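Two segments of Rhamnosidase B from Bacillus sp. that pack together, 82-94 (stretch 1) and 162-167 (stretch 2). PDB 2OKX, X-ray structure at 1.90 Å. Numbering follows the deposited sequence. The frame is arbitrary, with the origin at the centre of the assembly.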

ATOM      1  N   LEU A  82     -33.670   0.460  -8.418  1.00 36.17           N
ATOM      2  CA  LEU A  82     -34.939   0.101  -7.789  1.00 38.92           C
ATOM      3  C   LEU A  82     -36.073  -0.181  -8.782  1.00 39.26           C
ATOM      4  O   LEU A  82     -36.272   0.562  -9.745  1.00 39.68           O
ATOM      5  CB  LEU A  82     -35.358   1.217  -6.825  1.00 40.46           C
ATOM      6  CG  LEU A  82     -36.406   0.933  -5.742  1.00 43.25           C
ATOM      7  CD1 LEU A  82     -36.486   2.135  -4.812  1.00 43.37           C
ATOM      8  CD2 LEU A  82     -37.762   0.649  -6.364  1.00 44.93           C
ATOM      9  N   ARG A  83     -36.812  -1.259  -8.528  1.00 38.58           N
ATOM     10  CA  ARG A  83     -37.941  -1.661  -9.364  1.00 38.53           C
ATOM     11  C   ARG A  83     -39.232  -1.387  -8.591  1.00 39.49           C
ATOM     12  O   ARG A  83     -39.663  -2.204  -7.778  1.00 38.88           O
ATOM     13  CB  ARG A  83     -37.850  -3.152  -9.690  1.00 39.28           C
ATOM     14  CG  ARG A  83     -36.574  -3.567 -10.402  1.00 38.75           C
ATOM     15  CD  ARG A  83     -36.547  -5.070 -10.625  1.00 39.66           C
ATOM     16  NE  ARG A  83     -35.376  -5.492 -11.388  1.00 40.05           N
ATOM     17  CZ  ARG A  83     -35.136  -6.745 -11.760  1.00 40.31           C
ATOM     18  NH1 ARG A  83     -35.987  -7.712 -11.441  1.00 39.89           N
ATOM     19  NH2 ARG A  83     -34.048  -7.031 -12.462  1.00 41.13           N
ATOM     20  N   PRO A  84     -39.872  -0.236  -8.848  1.00 39.73           N
ATOM     21  CA  PRO A  84     -41.114   0.139  -8.162  1.00 39.93           C
ATOM     22  C   PRO A  84     -42.295  -0.811  -8.325  1.00 39.85           C
ATOM     23  O   PRO A  84     -42.513  -1.387  -9.393  1.00 39.42           O
ATOM     24  CB  PRO A  84     -41.408   1.529  -8.723  1.00 40.33           C
ATOM     25  CG  PRO A  84     -40.866   1.441 -10.117  1.00 41.61           C
ATOM     26  CD  PRO A  84     -39.542   0.743  -9.900  1.00 40.10           C
ATOM     27  N   GLY A  85     -43.047  -0.973  -7.239  1.00 40.48           N
ATOM     28  CA  GLY A  85     -44.224  -1.823  -7.251  1.00 40.14           C
ATOM     29  C   GLY A  85     -44.001  -3.319  -7.313  1.00 41.07           C
ATOM     30  O   GLY A  85     -44.969  -4.079  -7.329  1.00 41.66           O
ATOM     31  N   VAL A  86     -42.747  -3.760  -7.347  1.00 39.37           N
ATOM     32  CA  VAL A  86     -42.472  -5.191  -7.411  1.00 39.06           C
ATOM     33  C   VAL A  86     -41.388  -5.641  -6.433  1.00 38.87           C
ATOM     34  O   VAL A  86     -40.802  -4.828  -5.713  1.00 35.99           O
ATOM     35  CB  VAL A  86     -42.055  -5.617  -8.836  1.00 39.55           C
ATOM     36  CG1 VAL A  86     -43.193  -5.353  -9.811  1.00 40.80           C
ATOM     37  CG2 VAL A  86     -40.809  -4.863  -9.257  1.00 39.84           C
ATOM     38  N   ARG A  87     -41.138  -6.945  -6.412  1.00 39.28           N
ATOM     39  CA  ARG A  87     -40.130  -7.529  -5.536  1.00 41.79           C
ATOM     40  C   ARG A  87     -38.724  -7.144  -5.981  1.00 41.14           C
ATOM     41  O   ARG A  87     -38.380  -7.255  -7.157  1.00 40.30           O
ATOM     42  CB  ARG A  87     -40.273  -9.054  -5.517  1.00 44.04           C
ATOM     43  CG  ARG A  87     -39.108  -9.793  -4.872  1.00 48.00           C
ATOM     44  CD  ARG A  87     -39.419 -11.276  -4.740  1.00 51.61           C
ATOM     45  NE  ARG A  87     -38.228 -12.075  -4.466  1.00 55.56           N
ATOM     46  CZ  ARG A  87     -37.258 -12.298  -5.348  1.00 58.09           C
ATOM     47  NH1 ARG A  87     -36.207 -13.036  -5.012  1.00 59.62           N
ATOM     48  NH2 ARG A  87     -37.341 -11.789  -6.571  1.00 60.00           N
ATOM     49  N   ASN A  88     -37.926  -6.685  -5.022  1.00 40.84           N
ATOM     50  CA  ASN A  88     -36.550  -6.270  -5.265  1.00 40.35           C
ATOM     51  C   ASN A  88     -35.615  -7.161  -4.460  1.00 40.28           C
ATOM     52  O   ASN A  88     -35.986  -7.658  -3.397  1.00 38.60           O
ATOM     53  CB  ASN A  88     -36.363  -4.813  -4.840  1.00 40.05           C
ATOM     54  CG  ASN A  88     -36.978  -3.835  -5.821  1.00 42.90           C
ATOM     55  OD1 ASN A  88     -36.316  -3.373  -6.749  1.00 42.01           O
ATOM     56  ND2 ASN A  88     -38.254  -3.525  -5.628  1.00 42.43           N
ATOM     57  N   THR A  89     -34.402  -7.358  -4.966  1.00 39.14           N
ATOM     58  CA  THR A  89     -33.429  -8.198  -4.284  1.00 38.79           C
ATOM     59  C   THR A  89     -32.109  -7.492  -3.993  1.00 37.87           C
ATOM     60  O   THR A  89     -31.514  -6.866  -4.874  1.00 37.62           O
ATOM     61  CB  THR A  89     -33.121  -9.457  -5.108  1.00 40.77           C
ATOM     62  OG1 THR A  89     -34.334 -10.186  -5.334  1.00 42.60           O
ATOM     63  CG2 THR A  89     -32.122 -10.345  -4.372  1.00 41.75           C
ATOM     64  N   ILE A  90     -31.662  -7.596  -2.745  1.00 35.53           N
ATOM     65  CA  ILE A  90     -30.396  -7.013  -2.322  1.00 32.86           C
ATOM     66  C   ILE A  90     -29.461  -8.183  -2.070  1.00 32.33           C
ATOM     67  O   ILE A  90     -29.807  -9.113  -1.337  1.00 32.32           O
ATOM     68  CB  ILE A  90     -30.532  -6.211  -1.012  1.00 32.51           C
ATOM     69  CG1 ILE A  90     -31.597  -5.123  -1.164  1.00 33.35           C
ATOM     70  CG2 ILE A  90     -29.191  -5.590  -0.650  1.00 31.28           C
ATOM     71  CD1 ILE A  90     -31.299  -4.110  -2.257  1.00 35.65           C
ATOM     72  N   ALA A  91     -28.286  -8.148  -2.689  1.00 30.51           N
ATOM     73  CA  ALA A  91     -27.304  -9.213  -2.527  1.00 28.29           C
ATOM     74  C   ALA A  91     -25.972  -8.600  -2.135  1.00 29.76           C
ATOM     75  O   ALA A  91     -25.569  -7.568  -2.674  1.00 29.58           O
ATOM     76  CB  ALA A  91     -27.160  -9.994  -3.820  1.00 28.13           C
ATOM     77  N   VAL A  92     -25.285  -9.233  -1.194  1.00 29.25           N
ATOM     78  CA  VAL A  92     -24.007  -8.712  -0.741  1.00 27.32           C
ATOM     79  C   VAL A  92     -22.968  -9.800  -0.554  1.00 27.42           C
ATOM     80  O   VAL A  92     -23.273 -10.898  -0.080  1.00 27.51           O
ATOM     81  CB  VAL A  92     -24.143  -7.975   0.610  1.00 26.49           C
ATOM     82  CG1 VAL A  92     -22.808  -7.342   0.988  1.00 25.89           C
ATOM     83  CG2 VAL A  92     -25.247  -6.928   0.540  1.00 25.31           C
ATOM     84  N   LEU A  93     -21.738  -9.489  -0.945  1.00 25.46           N
ATOM     85  CA  LEU A  93     -20.622 -10.402  -0.767  1.00 26.35           C
ATOM     86  C   LEU A  93     -19.781  -9.733   0.306  1.00 27.02           C
ATOM     87  O   LEU A  93     -19.357  -8.592   0.138  1.00 26.54           O
ATOM     88  CB  LEU A  93     -19.791 -10.534  -2.044  1.00 25.26           C
ATOM     89  CG  LEU A  93     -18.490 -11.326  -1.846  1.00 24.80           C
ATOM     90  CD1 LEU A  93     -18.825 -12.787  -1.582  1.00 26.58           C
ATOM     91  CD2 LEU A  93     -17.602 -11.205  -3.077  1.00 25.31           C
ATOM     92  N   VAL A  94     -19.562 -10.420   1.420  1.00 27.12           N
ATOM     93  CA  VAL A  94     -18.757  -9.846   2.484  1.00 25.60           C
ATOM     94  C   VAL A  94     -17.479 -10.654   2.647  1.00 25.61           C
ATOM     95  O   VAL A  94     -17.517 -11.878   2.777  1.00 24.71           O
ATOM     96  CB  VAL A  94     -19.522  -9.820   3.834  1.00 26.15           C
ATOM     97  CG1 VAL A  94     -18.611  -9.301   4.941  1.00 24.01           C
ATOM     98  CG2 VAL A  94     -20.758  -8.936   3.719  1.00 24.69           C
ATOM     99  N   ASP A 162     -25.054 -17.263 -10.432  1.00 35.68           N
ATOM    100  CA  ASP A 162     -26.133 -16.283 -10.344  1.00 34.63           C
ATOM    101  C   ASP A 162     -26.668 -16.026  -8.938  1.00 33.43           C
ATOM    102  O   ASP A 162     -27.805 -15.582  -8.784  1.00 33.71           O
ATOM    103  CB  ASP A 162     -27.300 -16.704 -11.245  1.00 38.06           C
ATOM    104  CG  ASP A 162     -26.875 -16.933 -12.686  1.00 40.82           C
ATOM    105  OD1 ASP A 162     -26.100 -16.113 -13.221  1.00 41.28           O
ATOM    106  OD2 ASP A 162     -27.326 -17.931 -13.288  1.00 45.90           O
ATOM    107  N   TRP A 163     -25.853 -16.272  -7.917  1.00 31.41           N
ATOM    108  CA  TRP A 163     -26.289 -16.079  -6.536  1.00 30.38           C
ATOM    109  C   TRP A 163     -26.769 -14.668  -6.191  1.00 31.49           C
ATOM    110  O   TRP A 163     -27.496 -14.478  -5.214  1.00 30.20           O
ATOM    111  CB  TRP A 163     -25.171 -16.469  -5.561  1.00 30.71           C
ATOM    112  CG  TRP A 163     -24.009 -15.508  -5.539  1.00 28.58           C
ATOM    113  CD1 TRP A 163     -22.878 -15.567  -6.300  1.00 27.95           C
ATOM    114  CD2 TRP A 163     -23.885 -14.335  -4.724  1.00 27.18           C
ATOM    115  NE1 TRP A 163     -22.055 -14.504  -6.011  1.00 25.93           N
ATOM    116  CE2 TRP A 163     -22.649 -13.732  -5.048  1.00 26.99           C
ATOM    117  CE3 TRP A 163     -24.696 -13.736  -3.753  1.00 26.81           C
ATOM    118  CZ2 TRP A 163     -22.205 -12.554  -4.433  1.00 26.23           C
ATOM    119  CZ3 TRP A 163     -24.255 -12.564  -3.140  1.00 27.95           C
ATOM    120  CH2 TRP A 163     -23.019 -11.987  -3.485  1.00 28.16           C
ATOM    121  N   ALA A 164     -26.366 -13.678  -6.984  1.00 30.87           N
ATOM    122  CA  ALA A 164     -26.754 -12.298  -6.716  1.00 31.20           C
ATOM    123  C   ALA A 164     -27.940 -11.810  -7.539  1.00 30.71           C
ATOM    124  O   ALA A 164     -28.421 -10.695  -7.333  1.00 30.65           O
ATOM    125  CB  ALA A 164     -25.561 -11.374  -6.934  1.00 32.18           C
ATOM    126  N   LEU A 165     -28.419 -12.638  -8.462  1.00 31.38           N
ATOM    127  CA  LEU A 165     -29.539 -12.246  -9.310  1.00 33.52           C
ATOM    128  C   LEU A 165     -30.894 -12.373  -8.621  1.00 34.27           C
ATOM    129  O   LEU A 165     -31.098 -13.244  -7.778  1.00 34.50           O
ATOM    130  CB  LEU A 165     -29.531 -13.064 -10.604  1.00 33.20           C
ATOM    131  CG  LEU A 165     -28.267 -12.928 -11.458  1.00 34.74           C
ATOM    132  CD1 LEU A 165     -28.433 -13.723 -12.743  1.00 36.70           C
ATOM    133  CD2 LEU A 165     -28.006 -11.459 -11.772  1.00 33.97           C
ATOM    134  N   PRO A 166     -31.840 -11.489  -8.971  1.00 36.22           N
ATOM    135  CA  PRO A 166     -33.194 -11.469  -8.407  1.00 37.62           C
ATOM    136  C   PRO A 166     -33.942 -12.798  -8.516  1.00 39.13           C
ATOM    137  O   PRO A 166     -34.660 -13.192  -7.596  1.00 41.58           O
ATOM    138  CB  PRO A 166     -33.877 -10.361  -9.205  1.00 38.43           C
ATOM    139  CG  PRO A 166     -32.752  -9.406  -9.467  1.00 37.55           C
ATOM    140  CD  PRO A 166     -31.637 -10.342  -9.875  1.00 36.41           C
ATOM    141  N   ALA A 167     -33.768 -13.487  -9.638  1.00 38.97           N
ATOM    142  CA  ALA A 167     -34.454 -14.755  -9.867  1.00 39.29           C
ATOM    143  C   ALA A 167     -33.742 -15.975  -9.283  1.00 39.30           C
ATOM    144  O   ALA A 167     -34.209 -17.105  -9.441  1.00 40.17           O
ATOM    145  CB  ALA A 167     -34.672 -14.954 -11.360  1.00 39.35           C
TER
HETATM  146  O   HOH W   1     -28.929  -8.207  -6.181  1.00 29.11           O

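Stretch 1 opens with a type II beta turn from Arg 83 to Val 86, where Gly 85 takes phi/psi 72/0, a positive phi that favours glycine; the closing bond, Val 86 N to Arg 83 O at 3.5 Å, is weak. From Arg 87 onward the chain is an extended strand. Stretch 2 has no regular helix or strand; its type I turn from Asp 162 to Leu 165 is closed by Leu 165 N to Asp 162 O at 3.0 Å. The backbones come close at two points, with CA–CA separations of 5.3 Å for Thr 89 and Pro 166 and 5.2 Å for Ala 91 and Ala 164. No direct backbone-to-backbone hydrogen bond joins them; instead water 1 donates to Thr 89 O (3.2 Å) and Ala 164 O (2.8 Å).

Strand alternation sets which side chains meet stretch 2: the CA-to-CB bonds of Thr 89 and Ala 91 point toward it, those of Asn 88 and Ile 90 away. Ala 91 suits the close approach, its short side chain placing CB 3.7 Å from Ala 164 CA and 3.8 Å from Ala 164 CB. Trp 163 leaves its backbone sideways, but with chi1 at 71° (p) its ring reaches the strand: CZ3 lies 3.9 Å from Ala 91 CB, and CH2 lies 3.8 Å from Leu 93 CB and 3.6 Å from Val 92 O.

Pro 166 loses the most area to the other stretch, within a total of 387 Å² buried on both sides. Its CA lies 3.5 Å from Thr 89 OG1, and its CG sits over one face of the Arg 83 guanidinium, 4.0 Å from NH2. Its carbonyl is the polar anchor: Arg 87, extended through chi3, donates to Pro 166 O from NH1 (3.0 Å, 154°) and NH2 (3.2 Å, 143°), a fork that a guanidinium edge can supply.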